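Local coordinates for protein peptidoglycan-binding domain 1 (Burkholderia, PDB 5NM7) that is a modular phage endolysin that probably binds bacterial peptidoglycan and cleaves it with a large lysozyme-like N-acetylmuramidase domain, at residues 99-104 with 252-257; 114-119 with 149-154; 168-173 with 194-199. All coordinates share one frame; numbering follows the deposited sequence.

From the N terminus the chain first forms the putative peptidoglycan-binding region and helix 77-87, then reaches interaction 1 at the end of helix 91-101. Helix 250-265 packs back on that end and so closes the longest loop. Interactions 2 and 3 are both nested inside it and follow one another in series without crossing. In interaction 2, residues 149-154 return beside the edge strand 115-117, closing the loop around helix 119-128; in interaction 3, helix 196-205 meets helix 169-174 after the chain has passed through strands 176-178 and 183-184. Interactions 2 and 3, with centres about 17 Å apart, touch where Tyr117 CD2 lies 4.0 Å from Ala172 O.

Interaction 1: 99-104 with 252-257; sequences EVESKG and VKLERA
Lys253 O accepts the helical bond from Ala257 N at 2.9 Å, and Val100 CG2 rests against the same carbonyl oxygen at 3.6 Å. Val100 fits this place because both its methyls can be used. CG1 stands anti to the backbone N (chi1 175°) and reaches Lys253 CB at 4.0 Å, while CG2 also approaches Ala257 CB at 4.2 Å. Its branch point CB meets Leu254 CD2 at 3.8 Å, the two side chains crossing obliquely. Leu254 is well placed to bridge two surfaces, since it also packs on Trp233 and Phe236 of helix 233-241. The aliphatic base of Lys253 lies beside valine, but its extended chain carries the amine away from helix 91-101.

Two acids flank the valine. Glu101, bent at chi2, sets OE2 3.8 Å from Leu254 CD1, and that oxygen is held by Asn241. Glu99 passes Ala257 to form a hydrogen bond from OE1 to Tyr261 OH and a salt bridge from OE2 to Arg260. The C-terminal end of helix 91-101 thereby packs against helix 250-265, joining the first and last helices of the N-acetylmuramidase region. The direct contact is mostly apolar, with no hydrogen bond between the two segments; the carboxylates find their polar partners beyond it.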
ATOM      1  N   GLU A  99      -4.401   2.646   5.175  1.00 18.16           N
ATOM      2  CA  GLU A  99      -5.406   1.578   5.188  1.00 18.68           C
ATOM      3  C   GLU A  99      -6.129   1.387   3.877  1.00 18.68           C
ATOM      4  O   GLU A  99      -6.334   0.253   3.420  1.00 20.70           O
ATOM      5  CB  GLU A  99      -6.425   1.824   6.324  1.00 20.01           C
ATOM      6  CG  GLU A  99      -7.475   0.720   6.467  1.00 22.81           C
ATOM      7  CD  GLU A  99      -8.447   0.953   7.610  1.00 22.34           C
ATOM      8  OE1 GLU A  99      -8.063   1.524   8.621  1.00 25.55           O
ATOM      9  OE2 GLU A  99      -9.609   0.570   7.438  1.00 26.94           O
ATOM     10  N   VAL A 100      -6.549   2.483   3.264  1.00 16.87           N
ATOM     11  CA  VAL A 100      -7.392   2.404   2.098  1.00 18.61           C
ATOM     12  C   VAL A 100      -6.596   2.243   0.810  1.00 18.52           C
ATOM     13  O   VAL A 100      -7.011   1.490  -0.091  1.00 19.32           O
ATOM     14  CB  VAL A 100      -8.297   3.641   2.031  1.00 18.03           C
ATOM     15  CG1 VAL A 100      -9.101   3.621   0.756  1.00 18.40           C
ATOM     16  CG2 VAL A 100      -9.187   3.669   3.273  1.00 19.51           C
ATOM     17  N   GLU A 101      -5.475   2.957   0.700  1.00 17.18           N
ATOM     18  CA  GLU A 101      -4.758   3.072  -0.569  1.00 16.33           C
ATOM     19  C   GLU A 101      -3.617   2.086  -0.731  1.00 17.50           C
ATOM     20  O   GLU A 101      -3.247   1.800  -1.850  1.00 18.48           O
ATOM     21  CB  GLU A 101      -4.200   4.460  -0.762  1.00 18.19           C
ATOM     22  CG  GLU A 101      -5.270   5.526  -0.790  1.00 17.44           C
ATOM     23  CD  GLU A 101      -6.099   5.520  -2.055  1.00 19.17           C
ATOM     24  OE1 GLU A 101      -5.948   4.641  -2.921  1.00 18.22           O
ATOM     25  OE2 GLU A 101      -6.949   6.461  -2.218  1.00 16.17           O
ATOM     26  N   SER A 102      -3.089   1.579   0.355  1.00 16.67           N
ATOM     27  CA  SER A 102      -2.017   0.601   0.229  1.00 17.68           C
ATOM     28  C   SER A 102      -2.579  -0.726  -0.281  1.00 18.18           C
ATOM     29  O   SER A 102      -3.675  -1.123   0.073  1.00 18.93           O
ATOM     30  CB  SER A 102      -1.372   0.350   1.585  1.00 19.11           C
ATOM     31  OG  SER A 102      -0.316  -0.597   1.430  1.00 19.71           O
ATOM     32  N   LYS A 103      -1.773  -1.441  -1.068  1.00 18.15           N
ATOM     33  CA  LYS A 103      -2.061  -2.835  -1.366  1.00 21.34           C
ATOM     34  C   LYS A 103      -1.944  -3.724  -0.131  1.00 20.73           C
ATOM     35  O   LYS A 103      -2.421  -4.878  -0.155  1.00 24.13           O
ATOM     36  CB  LYS A 103      -1.084  -3.365  -2.414  1.00 23.12           C
ATOM     37  CG  LYS A 103      -1.223  -2.710  -3.771  1.00 29.20           C
ATOM     38  CD  LYS A 103      -2.472  -3.213  -4.484  1.00 36.72           C
ATOM     39  CE  LYS A 103      -2.660  -2.612  -5.874  1.00 41.15           C
ATOM     40  NZ  LYS A 103      -3.188  -1.218  -5.829  1.00 43.71           N
ATOM     41  N   GLY A 104      -1.312  -3.230   0.920  1.00 18.66           N
ATOM     42  CA  GLY A 104      -1.111  -3.975   2.160  1.00 22.78           C
ATOM     43  C   GLY A 104       0.287  -4.548   2.120  1.00 20.65           C
ATOM     44  O   GLY A 104       1.259  -3.875   2.517  1.00 21.68           O
ATOM     45  N   VAL A 252     -15.265   7.513   0.336  1.00 20.44           N
ATOM     46  CA  VAL A 252     -15.934   7.262   1.577  1.00 21.77           C
ATOM     47  C   VAL A 252     -15.160   6.335   2.476  1.00 19.51           C
ATOM     48  O   VAL A 252     -15.197   6.469   3.679  1.00 19.97           O
ATOM     49  CB  VAL A 252     -17.359   6.714   1.332  1.00 25.84           C
ATOM     50  CG1 VAL A 252     -18.078   6.528   2.663  1.00 27.36           C
ATOM     51  CG2 VAL A 252     -18.142   7.679   0.461  1.00 27.84           C
ATOM     52  N   LYS A 253     -14.414   5.379   1.905  1.00 19.13           N
ATOM     53  CA  LYS A 253     -13.541   4.579   2.747  1.00 19.23           C
ATOM     54  C   LYS A 253     -12.487   5.406   3.462  1.00 18.65           C
ATOM     55  O   LYS A 253     -12.199   5.147   4.625  1.00 18.56           O
ATOM     56  CB  LYS A 253     -12.870   3.447   1.936  1.00 21.58           C
ATOM     57  CG  LYS A 253     -13.872   2.355   1.572  1.00 22.96           C
ATOM     58  CD  LYS A 253     -13.221   1.328   0.661  1.00 26.72           C
ATOM     59  CE  LYS A 253     -14.148   0.136   0.475  1.00 29.48           C
ATOM     60  NZ  LYS A 253     -13.653  -0.696  -0.644  1.00 33.81           N
ATOM     61  N   LEU A 254     -11.903   6.381   2.764  1.00 17.99           N
ATOM     62  CA  LEU A 254     -10.948   7.285   3.374  1.00 17.03           C
ATOM     63  C   LEU A 254     -11.610   8.076   4.498  1.00 18.24           C
ATOM     64  O   LEU A 254     -11.077   8.136   5.597  1.00 20.83           O
ATOM     65  CB  LEU A 254     -10.356   8.265   2.357  1.00 16.69           C
ATOM     66  CG  LEU A 254      -9.331   7.627   1.409  1.00 17.96           C
ATOM     67  CD1 LEU A 254      -9.112   8.505   0.190  1.00 17.12           C
ATOM     68  CD2 LEU A 254      -8.049   7.391   2.155  1.00 18.35           C
ATOM     69  N   GLU A 255     -12.759   8.635   4.185  1.00 20.89           N
ATOM     70  CA  GLU A 255     -13.520   9.481   5.160  1.00 23.07           C
ATOM     71  C   GLU A 255     -13.831   8.721   6.419  1.00 22.85           C
ATOM     72  O   GLU A 255     -13.492   9.147   7.533  1.00 22.58           O
ATOM     73  CB  GLU A 255     -14.787  10.006   4.498  1.00 24.54           C
ATOM     74  CG  GLU A 255     -15.826  10.786   5.337  1.00 27.19           C
ATOM     75  CD  GLU A 255     -17.228  10.668   4.724  1.00 28.20           C
ATOM     76  OE1 GLU A 255     -17.443  10.573   3.467  1.00 26.83           O
ATOM     77  OE2 GLU A 255     -18.157  10.668   5.524  1.00 33.59           O
ATOM     78  N   ARG A 256     -14.388   7.529   6.254  1.00 23.35           N
ATOM     79  CA  ARG A 256     -14.758   6.716   7.404  1.00 24.15           C
ATOM     80  C   ARG A 256     -13.580   6.107   8.157  1.00 22.71           C
ATOM     81  O   ARG A 256     -13.593   6.039   9.381  1.00 22.17           O
ATOM     82  CB  ARG A 256     -15.863   5.715   6.983  1.00 26.42           C
ATOM     83  CG  ARG A 256     -16.999   6.501   6.306  1.00 29.92           C
ATOM     84  CD  ARG A 256     -18.395   6.016   6.564  1.00 32.33           C
ATOM     85  NE  ARG A 256     -19.351   6.882   5.852  1.00 36.06           N
ATOM     86  CZ  ARG A 256     -20.555   6.515   5.408  1.00 38.77           C
ATOM     87  NH1 ARG A 256     -21.008   5.273   5.571  1.00 38.04           N
ATOM     88  NH2 ARG A 256     -21.308   7.403   4.776  1.00 40.54           N
ATOM     89  N   ALA A 257     -12.484   5.771   7.465  1.00 23.04           N
ATOM     90  CA  ALA A 257     -11.257   5.389   8.132  1.00 22.52           C
ATOM     91  C   ALA A 257     -10.665   6.497   8.995  1.00 22.43           C
ATOM     92  O   ALA A 257     -10.225   6.258  10.117  1.00 21.04           O
ATOM     93  CB  ALA A 257     -10.201   4.910   7.118  1.00 22.32           C
TER

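Interaction 2: 114-119 with 149-154; sequences VILYER and GGYAGD
The Tyr151 ring is covered on both faces: Leu116 CD2 lies over one, 4.0 Å from the ring centroid and 24° off its normal, in a CH-pi contact, and Gly149 CA lies over the opposite face toward the rim. At the ring edge, in its plane, are Tyr117 O and Glu118 OE1. The Arg119 guanidinium, the other flat group, has Gly150 N over its centre and Gly149 O nearer the rim of the same face. Glycine suits position 150 because a CB there would run into Arg119 NH1, and position 149 because its backbone angles would jam a CB against the preceding carbonyl oxygen.

Leucine suits the tyrosine because its branched end spreads over the ring. CG is anti to the backbone N (chi1 -165°), and CG itself meets Tyr151 CD1 at 3.6 Å. Tyr151 OH then donates a short bond of 2.5 Å to the syn lone pair of Glu118 OE1, with carboxylate and ring planes 86° apart. Glu118 OE1 is gripped a second time by water 3, which in turn accepts from Gly149 N. Water 2 joins three backbone groups: it donates to Gly149 O at 2.6 Å and to Tyr117 O, and accepts from Arg119 N. Water 1 similarly links Ile115 N to Asp154 O.

Arg119 reaches past these bridges to the carbonyls of Lys147 and Arg148. Waters and side chains thus do the joining where no direct backbone hydrogen bond ties the loop to the strand. Strand 115-117, paired on its other side with strand 176-178, is the outermost strand of a small antiparallel sheet, an element characteristic of lysozyme-like folds, and the loop 149-154 runs antiparallel alongside it.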
ATOM      1  N   VAL A 114       5.663  -5.865  -5.208  1.00 17.76           N
ATOM      2  CA  VAL A 114       4.458  -5.966  -6.012  1.00 18.23           C
ATOM      3  C   VAL A 114       4.550  -4.942  -7.145  1.00 18.17           C
ATOM      4  O   VAL A 114       4.956  -3.806  -6.908  1.00 19.05           O
ATOM      5  CB  VAL A 114       3.197  -5.752  -5.147  1.00 21.14           C
ATOM      6  CG1 VAL A 114       1.954  -5.790  -6.012  1.00 24.92           C
ATOM      7  CG2 VAL A 114       3.115  -6.850  -4.087  1.00 21.72           C
ATOM      8  N   ILE A 115       4.263  -5.390  -8.355  1.00 16.05           N
ATOM      9  CA  ILE A 115       4.368  -4.549  -9.557  1.00 16.73           C
ATOM     10  C   ILE A 115       3.190  -4.720 -10.452  1.00 16.80           C
ATOM     11  O   ILE A 115       2.472  -5.721 -10.398  1.00 16.89           O
ATOM     12  CB  ILE A 115       5.661  -4.825 -10.380  1.00 17.70           C
ATOM     13  CG1 ILE A 115       5.761  -6.299 -10.758  1.00 17.56           C
ATOM     14  CG2 ILE A 115       6.880  -4.380  -9.627  1.00 18.09           C
ATOM     15  CD1 ILE A 115       6.689  -6.546 -11.901  1.00 17.63           C
ATOM     16  N   LEU A 116       2.990  -3.726 -11.323  1.00 16.10           N
ATOM     17  CA  LEU A 116       2.101  -3.855 -12.455  1.00 17.46           C
ATOM     18  C   LEU A 116       2.734  -3.136 -13.615  1.00 18.06           C
ATOM     19  O   LEU A 116       3.047  -1.938 -13.531  1.00 18.36           O
ATOM     20  CB  LEU A 116       0.703  -3.286 -12.182  1.00 18.11           C
ATOM     21  CG  LEU A 116      -0.386  -3.702 -13.173  1.00 18.58           C
ATOM     22  CD1 LEU A 116      -0.721  -5.182 -12.995  1.00 20.29           C
ATOM     23  CD2 LEU A 116      -1.648  -2.873 -12.958  1.00 19.03           C
ATOM     24  N   TYR A 117       2.990  -3.883 -14.682  1.00 18.22           N
ATOM     25  CA  TYR A 117       3.612  -3.333 -15.865  1.00 18.25           C
ATOM     26  C   TYR A 117       2.543  -2.767 -16.818  1.00 18.13           C
ATOM     27  O   TYR A 117       1.499  -3.392 -17.001  1.00 18.45           O
ATOM     28  CB  TYR A 117       4.449  -4.431 -16.529  1.00 17.75           C
ATOM     29  CG  TYR A 117       4.942  -4.033 -17.899  1.00 19.26           C
ATOM     30  CD1 TYR A 117       4.270  -4.447 -19.022  1.00 18.92           C
ATOM     31  CD2 TYR A 117       6.047  -3.198 -18.047  1.00 18.06           C
ATOM     32  CE1 TYR A 117       4.672  -4.066 -20.280  1.00 19.68           C
ATOM     33  CE2 TYR A 117       6.459  -2.809 -19.301  1.00 20.92           C
ATOM     34  CZ  TYR A 117       5.771  -3.262 -20.409  1.00 19.19           C
ATOM     35  OH  TYR A 117       6.150  -2.884 -21.685  1.00 21.70           O
ATOM     36  N   GLU A 118       2.792  -1.562 -17.345  1.00 17.48           N
ATOM     37  CA  GLU A 118       1.819  -0.782 -18.107  1.00 19.04           C
ATOM     38  C   GLU A 118       2.334  -0.573 -19.533  1.00 20.18           C
ATOM     39  O   GLU A 118       3.164   0.316 -19.793  1.00 20.00           O
ATOM     40  CB  GLU A 118       1.590   0.581 -17.452  1.00 19.67           C
ATOM     41  CG  GLU A 118       1.052   0.530 -16.018  1.00 20.98           C
ATOM     42  CD  GLU A 118      -0.418   0.179 -15.937  1.00 21.15           C
ATOM     43  OE1 GLU A 118      -1.032  -0.074 -16.975  1.00 23.27           O
ATOM     44  OE2 GLU A 118      -0.957   0.165 -14.807  1.00 23.07           O
ATOM     45  N   ARG A 119       1.851  -1.418 -20.438  1.00 20.48           N
ATOM     46  CA  ARG A 119       2.318  -1.443 -21.819  1.00 21.59           C
ATOM     47  C   ARG A 119       2.072  -0.148 -22.568  1.00 22.10           C
ATOM     48  O   ARG A 119       2.836   0.195 -23.479  1.00 22.51           O
ATOM     49  CB  ARG A 119       1.682  -2.593 -22.580  1.00 22.25           C
ATOM     50  CG  ARG A 119       0.187  -2.498 -22.735  1.00 23.67           C
ATOM     51  CD  ARG A 119      -0.325  -3.692 -23.479  1.00 25.92           C
ATOM     52  NE  ARG A 119      -1.747  -3.596 -23.712  1.00 25.48           N
ATOM     53  CZ  ARG A 119      -2.530  -4.604 -24.085  1.00 27.72           C
ATOM     54  NH1 ARG A 119      -2.022  -5.821 -24.324  1.00 28.23           N
ATOM     55  NH2 ARG A 119      -3.832  -4.393 -24.203  1.00 29.59           N
ATOM     56  N   GLY A 149      -3.666  -2.399 -20.746  1.00 27.67           N
ATOM     57  CA  GLY A 149      -4.028  -3.746 -20.344  1.00 25.41           C
ATOM     58  C   GLY A 149      -2.977  -4.796 -20.641  1.00 23.89           C
ATOM     59  O   GLY A 149      -1.814  -4.469 -20.760  1.00 23.55           O
ATOM     60  N   GLY A 150      -3.438  -6.045 -20.769  1.00 22.58           N
ATOM     61  CA  GLY A 150      -2.564  -7.213 -20.964  1.00 22.75           C
ATOM     62  C   GLY A 150      -1.994  -7.716 -19.648  1.00 22.69           C
ATOM     63  O   GLY A 150      -1.119  -8.576 -19.635  1.00 21.67           O
ATOM     64  N   TYR A 151      -2.489  -7.209 -18.525  1.00 20.63           N
ATOM     65  CA  TYR A 151      -1.956  -7.551 -17.207  1.00 20.90           C
ATOM     66  C   TYR A 151      -2.061  -9.032 -16.888  1.00 21.82           C
ATOM     67  O   TYR A 151      -3.088  -9.673 -17.174  1.00 20.59           O
ATOM     68  CB  TYR A 151      -2.708  -6.813 -16.089  1.00 21.40           C
ATOM     69  CG  TYR A 151      -2.841  -5.327 -16.316  1.00 21.91           C
ATOM     70  CD1 TYR A 151      -1.720  -4.511 -16.386  1.00 21.18           C
ATOM     71  CD2 TYR A 151      -4.100  -4.748 -16.482  1.00 23.74           C
ATOM     72  CE1 TYR A 151      -1.846  -3.140 -16.593  1.00 21.40           C
ATOM     73  CE2 TYR A 151      -4.245  -3.387 -16.686  1.00 24.41           C
ATOM     74  CZ  TYR A 151      -3.117  -2.588 -16.766  1.00 24.22           C
ATOM     75  OH  TYR A 151      -3.278  -1.239 -16.946  1.00 24.32           O
ATOM     76  N   ALA A 152      -1.030  -9.556 -16.235  1.00 23.10           N
ATOM     77  CA  ALA A 152      -1.068 -10.931 -15.692  1.00 22.92           C
ATOM     78  C   ALA A 152      -1.352 -10.920 -14.203  1.00 23.05           C
ATOM     79  O   ALA A 152      -2.171 -11.680 -13.731  1.00 25.38           O
ATOM     80  CB  ALA A 152       0.244 -11.638 -15.960  1.00 22.29           C
ATOM     81  N   GLY A 153      -0.644 -10.077 -13.476  1.00 21.83           N
ATOM     82  CA  GLY A 153      -0.723  -9.979 -12.040  1.00 21.91           C
ATOM     83  C   GLY A 153       0.258 -10.849 -11.287  1.00 22.14           C
ATOM     84  O   GLY A 153       0.753 -11.852 -11.806  1.00 21.12           O
ATOM     85  N   ASP A 154       0.533 -10.463 -10.045  1.00 21.56           N
ATOM     86  CA  ASP A 154       1.343 -11.239  -9.142  1.00 23.60           C
ATOM     87  C   ASP A 154       2.731 -11.500  -9.761  1.00 22.80           C
ATOM     88  O   ASP A 154       3.260 -10.646 -10.459  1.00 19.32           O
ATOM     89  CB  ASP A 154       0.594 -12.531  -8.741  1.00 25.75           C
ATOM     90  CG  ASP A 154      -0.814 -12.256  -8.196  1.00 30.62           C
ATOM     91  OD1 ASP A 154      -1.800 -12.784  -8.743  1.00 35.87           O
ATOM     92  OD2 ASP A 154      -0.919 -11.493  -7.231  1.00 36.51           O
TER
HETATM   93  O   HOH W   1       3.030  -8.103  -9.096  1.00 20.13           O
HETATM   94  O   HOH W   2       0.356  -3.729 -19.471  1.00 20.89           O
HETATM   95  O   HOH W   3      -1.331  -1.060 -19.726  1.00 23.15           O

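Interaction 3: 168-173 with 194-199; sequences SGACAL and PDVFAF
Ala170 and Val196 bring their CA atoms within 6.5 Å, each in the first turn of its helix. Alanine suits the close approach because its small CB can meet two neighbours at once, Val196 CG1 and Phe197 CZ, both at 4.1 Å. Val196 CG2, anti to the backbone N, packs on Leu173 CB at 3.7 Å, whereas CG1, between the backbone N and the carbonyl carbon (chi1 73°), turns to Ala170 and also lies over one face of the Phe197 ring, toward its rim.

Both helices begin with the classic N-cap motif, a polar side chain bonding to a backbone N-H of the first turn. Asp195 OD1 accepts from Ala198 N at 2.8 Å, met nearly along its C-O axis; Ser168 OG does the same for Cys171 N, but weakly, at 3.3 Å. Short polar side chains suit these sites, since the oxygen must fold back onto the helix. The contact joins the short helix 169-174 to the first turn of helix 196-205 in the lysozyme-like domain, with strands 176-178 and 183-184 of the small sheet between them in sequence.

Leu173 and Phe197 cross at about a right angle. Leu173 CD1 sits 3.5 Å from both CE2 and CD2 of Phe197, the leucine being long enough to reach the ring while its CB meets Val196. Phe197 CZ lies 3.9 Å from Ala170 N, so the broad ring touches both Ala170 and Leu173. Val196 also packs on Trp188, and the Leu173 side chain comes about 4 Å from a triethylene glycol, probably from the crystallisation liquor.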
ATOM      1  N   SER A 168      13.993  -2.162 -23.549  1.00 30.13           N
ATOM      2  CA  SER A 168      14.711  -1.073 -22.929  1.00 30.21           C
ATOM      3  C   SER A 168      14.533  -1.144 -21.421  1.00 29.67           C
ATOM      4  O   SER A 168      13.411  -1.025 -20.939  1.00 29.34           O
ATOM      5  CB  SER A 168      14.178   0.277 -23.425  1.00 32.82           C
ATOM      6  OG  SER A 168      14.613   1.300 -22.549  1.00 32.17           O
ATOM      7  N   GLY A 169      15.639  -1.329 -20.711  1.00 27.14           N
ATOM      8  CA  GLY A 169      15.633  -1.560 -19.266  1.00 27.98           C
ATOM      9  C   GLY A 169      15.074  -0.393 -18.500  1.00 27.57           C
ATOM     10  O   GLY A 169      14.159  -0.566 -17.704  1.00 27.76           O
ATOM     11  N   ALA A 170      15.565   0.812 -18.802  1.00 27.49           N
ATOM     12  CA  ALA A 170      15.089   2.005 -18.114  1.00 25.30           C
ATOM     13  C   ALA A 170      13.626   2.270 -18.389  1.00 25.84           C
ATOM     14  O   ALA A 170      12.849   2.548 -17.452  1.00 23.59           O
ATOM     15  CB  ALA A 170      15.936   3.227 -18.491  1.00 29.00           C
ATOM     16  N   CYS A 171      13.225   2.192 -19.661  1.00 23.54           N
ATOM     17  CA  CYS A 171      11.837   2.438 -20.039  1.00 24.86           C
ATOM     18  C   CYS A 171      10.854   1.471 -19.381  1.00 21.99           C
ATOM     19  O   CYS A 171       9.766   1.866 -18.914  1.00 21.36           O
ATOM     20  CB  CYS A 171      11.671   2.406 -21.548  1.00 26.77           C
ATOM     21  SG  CYS A 171      12.352   3.911 -22.328  1.00 32.54           S
ATOM     22  N   ALA A 172      11.247   0.199 -19.344  1.00 22.46           N
ATOM     23  CA  ALA A 172      10.379  -0.827 -18.757  1.00 23.10           C
ATOM     24  C   ALA A 172      10.128  -0.557 -17.270  1.00 20.64           C
ATOM     25  O   ALA A 172       8.988  -0.706 -16.823  1.00 21.66           O
ATOM     26  CB  ALA A 172      10.982  -2.222 -18.929  1.00 24.92           C
ATOM     27  N   LEU A 173      11.165  -0.164 -16.533  1.00 19.54           N
ATOM     28  CA  LEU A 173      11.034   0.147 -15.092  1.00 19.13           C
ATOM     29  C   LEU A 173      10.186   1.389 -14.907  1.00 19.84           C
ATOM     30  O   LEU A 173       9.354   1.444 -14.006  1.00 19.46           O
ATOM     31  CB  LEU A 173      12.379   0.326 -14.440  1.00 20.07           C
ATOM     32  CG  LEU A 173      13.343  -0.891 -14.493  1.00 20.76           C
ATOM     33  CD1 LEU A 173      14.697  -0.504 -13.935  1.00 22.57           C
ATOM     34  CD2 LEU A 173      12.815  -2.127 -13.787  1.00 21.73           C
ATOM     35  N   PRO A 194      18.027   9.319  -7.750  1.00 26.21           N
ATOM     36  CA  PRO A 194      19.180   9.523  -8.663  1.00 30.82           C
ATOM     37  C   PRO A 194      18.923   9.096 -10.115  1.00 28.60           C
ATOM     38  O   PRO A 194      19.395   9.747 -11.055  1.00 29.05           O
ATOM     39  CB  PRO A 194      20.286   8.644  -8.068  1.00 28.71           C
ATOM     40  CG  PRO A 194      19.809   8.202  -6.733  1.00 31.01           C
ATOM     41  CD  PRO A 194      18.333   8.403  -6.649  1.00 28.60           C
ATOM     42  N   ASP A 195      18.222   7.966 -10.279  1.00 25.58           N
ATOM     43  CA  ASP A 195      17.857   7.386 -11.595  1.00 24.12           C
ATOM     44  C   ASP A 195      16.765   6.330 -11.340  1.00 22.76           C
ATOM     45  O   ASP A 195      16.446   6.052 -10.165  1.00 21.75           O
ATOM     46  CB  ASP A 195      19.066   6.754 -12.294  1.00 27.16           C
ATOM     47  CG  ASP A 195      19.851   5.855 -11.382  1.00 30.11           C
ATOM     48  OD1 ASP A 195      19.342   4.804 -10.964  1.00 30.14           O
ATOM     49  OD2 ASP A 195      20.979   6.225 -11.025  1.00 36.32           O
ATOM     50  N   VAL A 196      16.218   5.754 -12.387  1.00 21.69           N
ATOM     51  CA  VAL A 196      15.126   4.767 -12.223  1.00 22.40           C
ATOM     52  C   VAL A 196      15.629   3.488 -11.526  1.00 23.32           C
ATOM     53  O   VAL A 196      14.895   2.858 -10.778  1.00 19.71           O
ATOM     54  CB  VAL A 196      14.406   4.448 -13.541  1.00 22.91           C
ATOM     55  CG1 VAL A 196      15.265   3.593 -14.468  1.00 22.97           C
ATOM     56  CG2 VAL A 196      13.048   3.776 -13.267  1.00 23.50           C
ATOM     57  N   PHE A 197      16.887   3.116 -11.750  1.00 23.16           N
ATOM     58  CA  PHE A 197      17.441   1.926 -11.112  1.00 23.63           C
ATOM     59  C   PHE A 197      17.553   2.080  -9.623  1.00 22.74           C
ATOM     60  O   PHE A 197      17.261   1.146  -8.889  1.00 22.48           O
ATOM     61  CB  PHE A 197      18.794   1.542 -11.776  1.00 25.60           C
ATOM     62  CG  PHE A 197      18.657   1.314 -13.242  1.00 26.32           C
ATOM     63  CD1 PHE A 197      18.932   2.339 -14.152  1.00 29.30           C
ATOM     64  CD2 PHE A 197      18.184   0.116 -13.722  1.00 29.78           C
ATOM     65  CE1 PHE A 197      18.758   2.151 -15.503  1.00 30.65           C
ATOM     66  CE2 PHE A 197      18.019  -0.086 -15.080  1.00 30.47           C
ATOM     67  CZ  PHE A 197      18.288   0.942 -15.972  1.00 30.56           C
ATOM     68  N   ALA A 198      17.933   3.265  -9.161  1.00 22.95           N
ATOM     69  CA  ALA A 198      18.015   3.534  -7.731  1.00 23.39           C
ATOM     70  C   ALA A 198      16.616   3.546  -7.094  1.00 21.06           C
ATOM     71  O   ALA A 198      16.445   3.103  -5.963  1.00 21.01           O
ATOM     72  CB  ALA A 198      18.734   4.850  -7.444  1.00 25.49           C
ATOM     73  N   PHE A 199      15.647   4.079  -7.822  1.00 20.72           N
ATOM     74  CA  PHE A 199      14.255   4.062  -7.376  1.00 19.62           C
ATOM     75  C   PHE A 199      13.789   2.615  -7.149  1.00 18.46           C
ATOM     76  O   PHE A 199      13.270   2.260  -6.071  1.00 20.07           O
ATOM     77  CB  PHE A 199      13.352   4.764  -8.377  1.00 18.83           C
ATOM     78  CG  PHE A 199      11.914   4.624  -8.090  1.00 19.18           C
ATOM     79  CD1 PHE A 199      11.317   5.421  -7.124  1.00 20.79           C
ATOM     80  CD2 PHE A 199      11.140   3.688  -8.767  1.00 20.26           C
ATOM     81  CE1 PHE A 199       9.956   5.287  -6.844  1.00 21.98           C
ATOM     82  CE2 PHE A 199       9.782   3.572  -8.490  1.00 20.84           C
ATOM     83  CZ  PHE A 199       9.199   4.370  -7.529  1.00 20.22           C
TER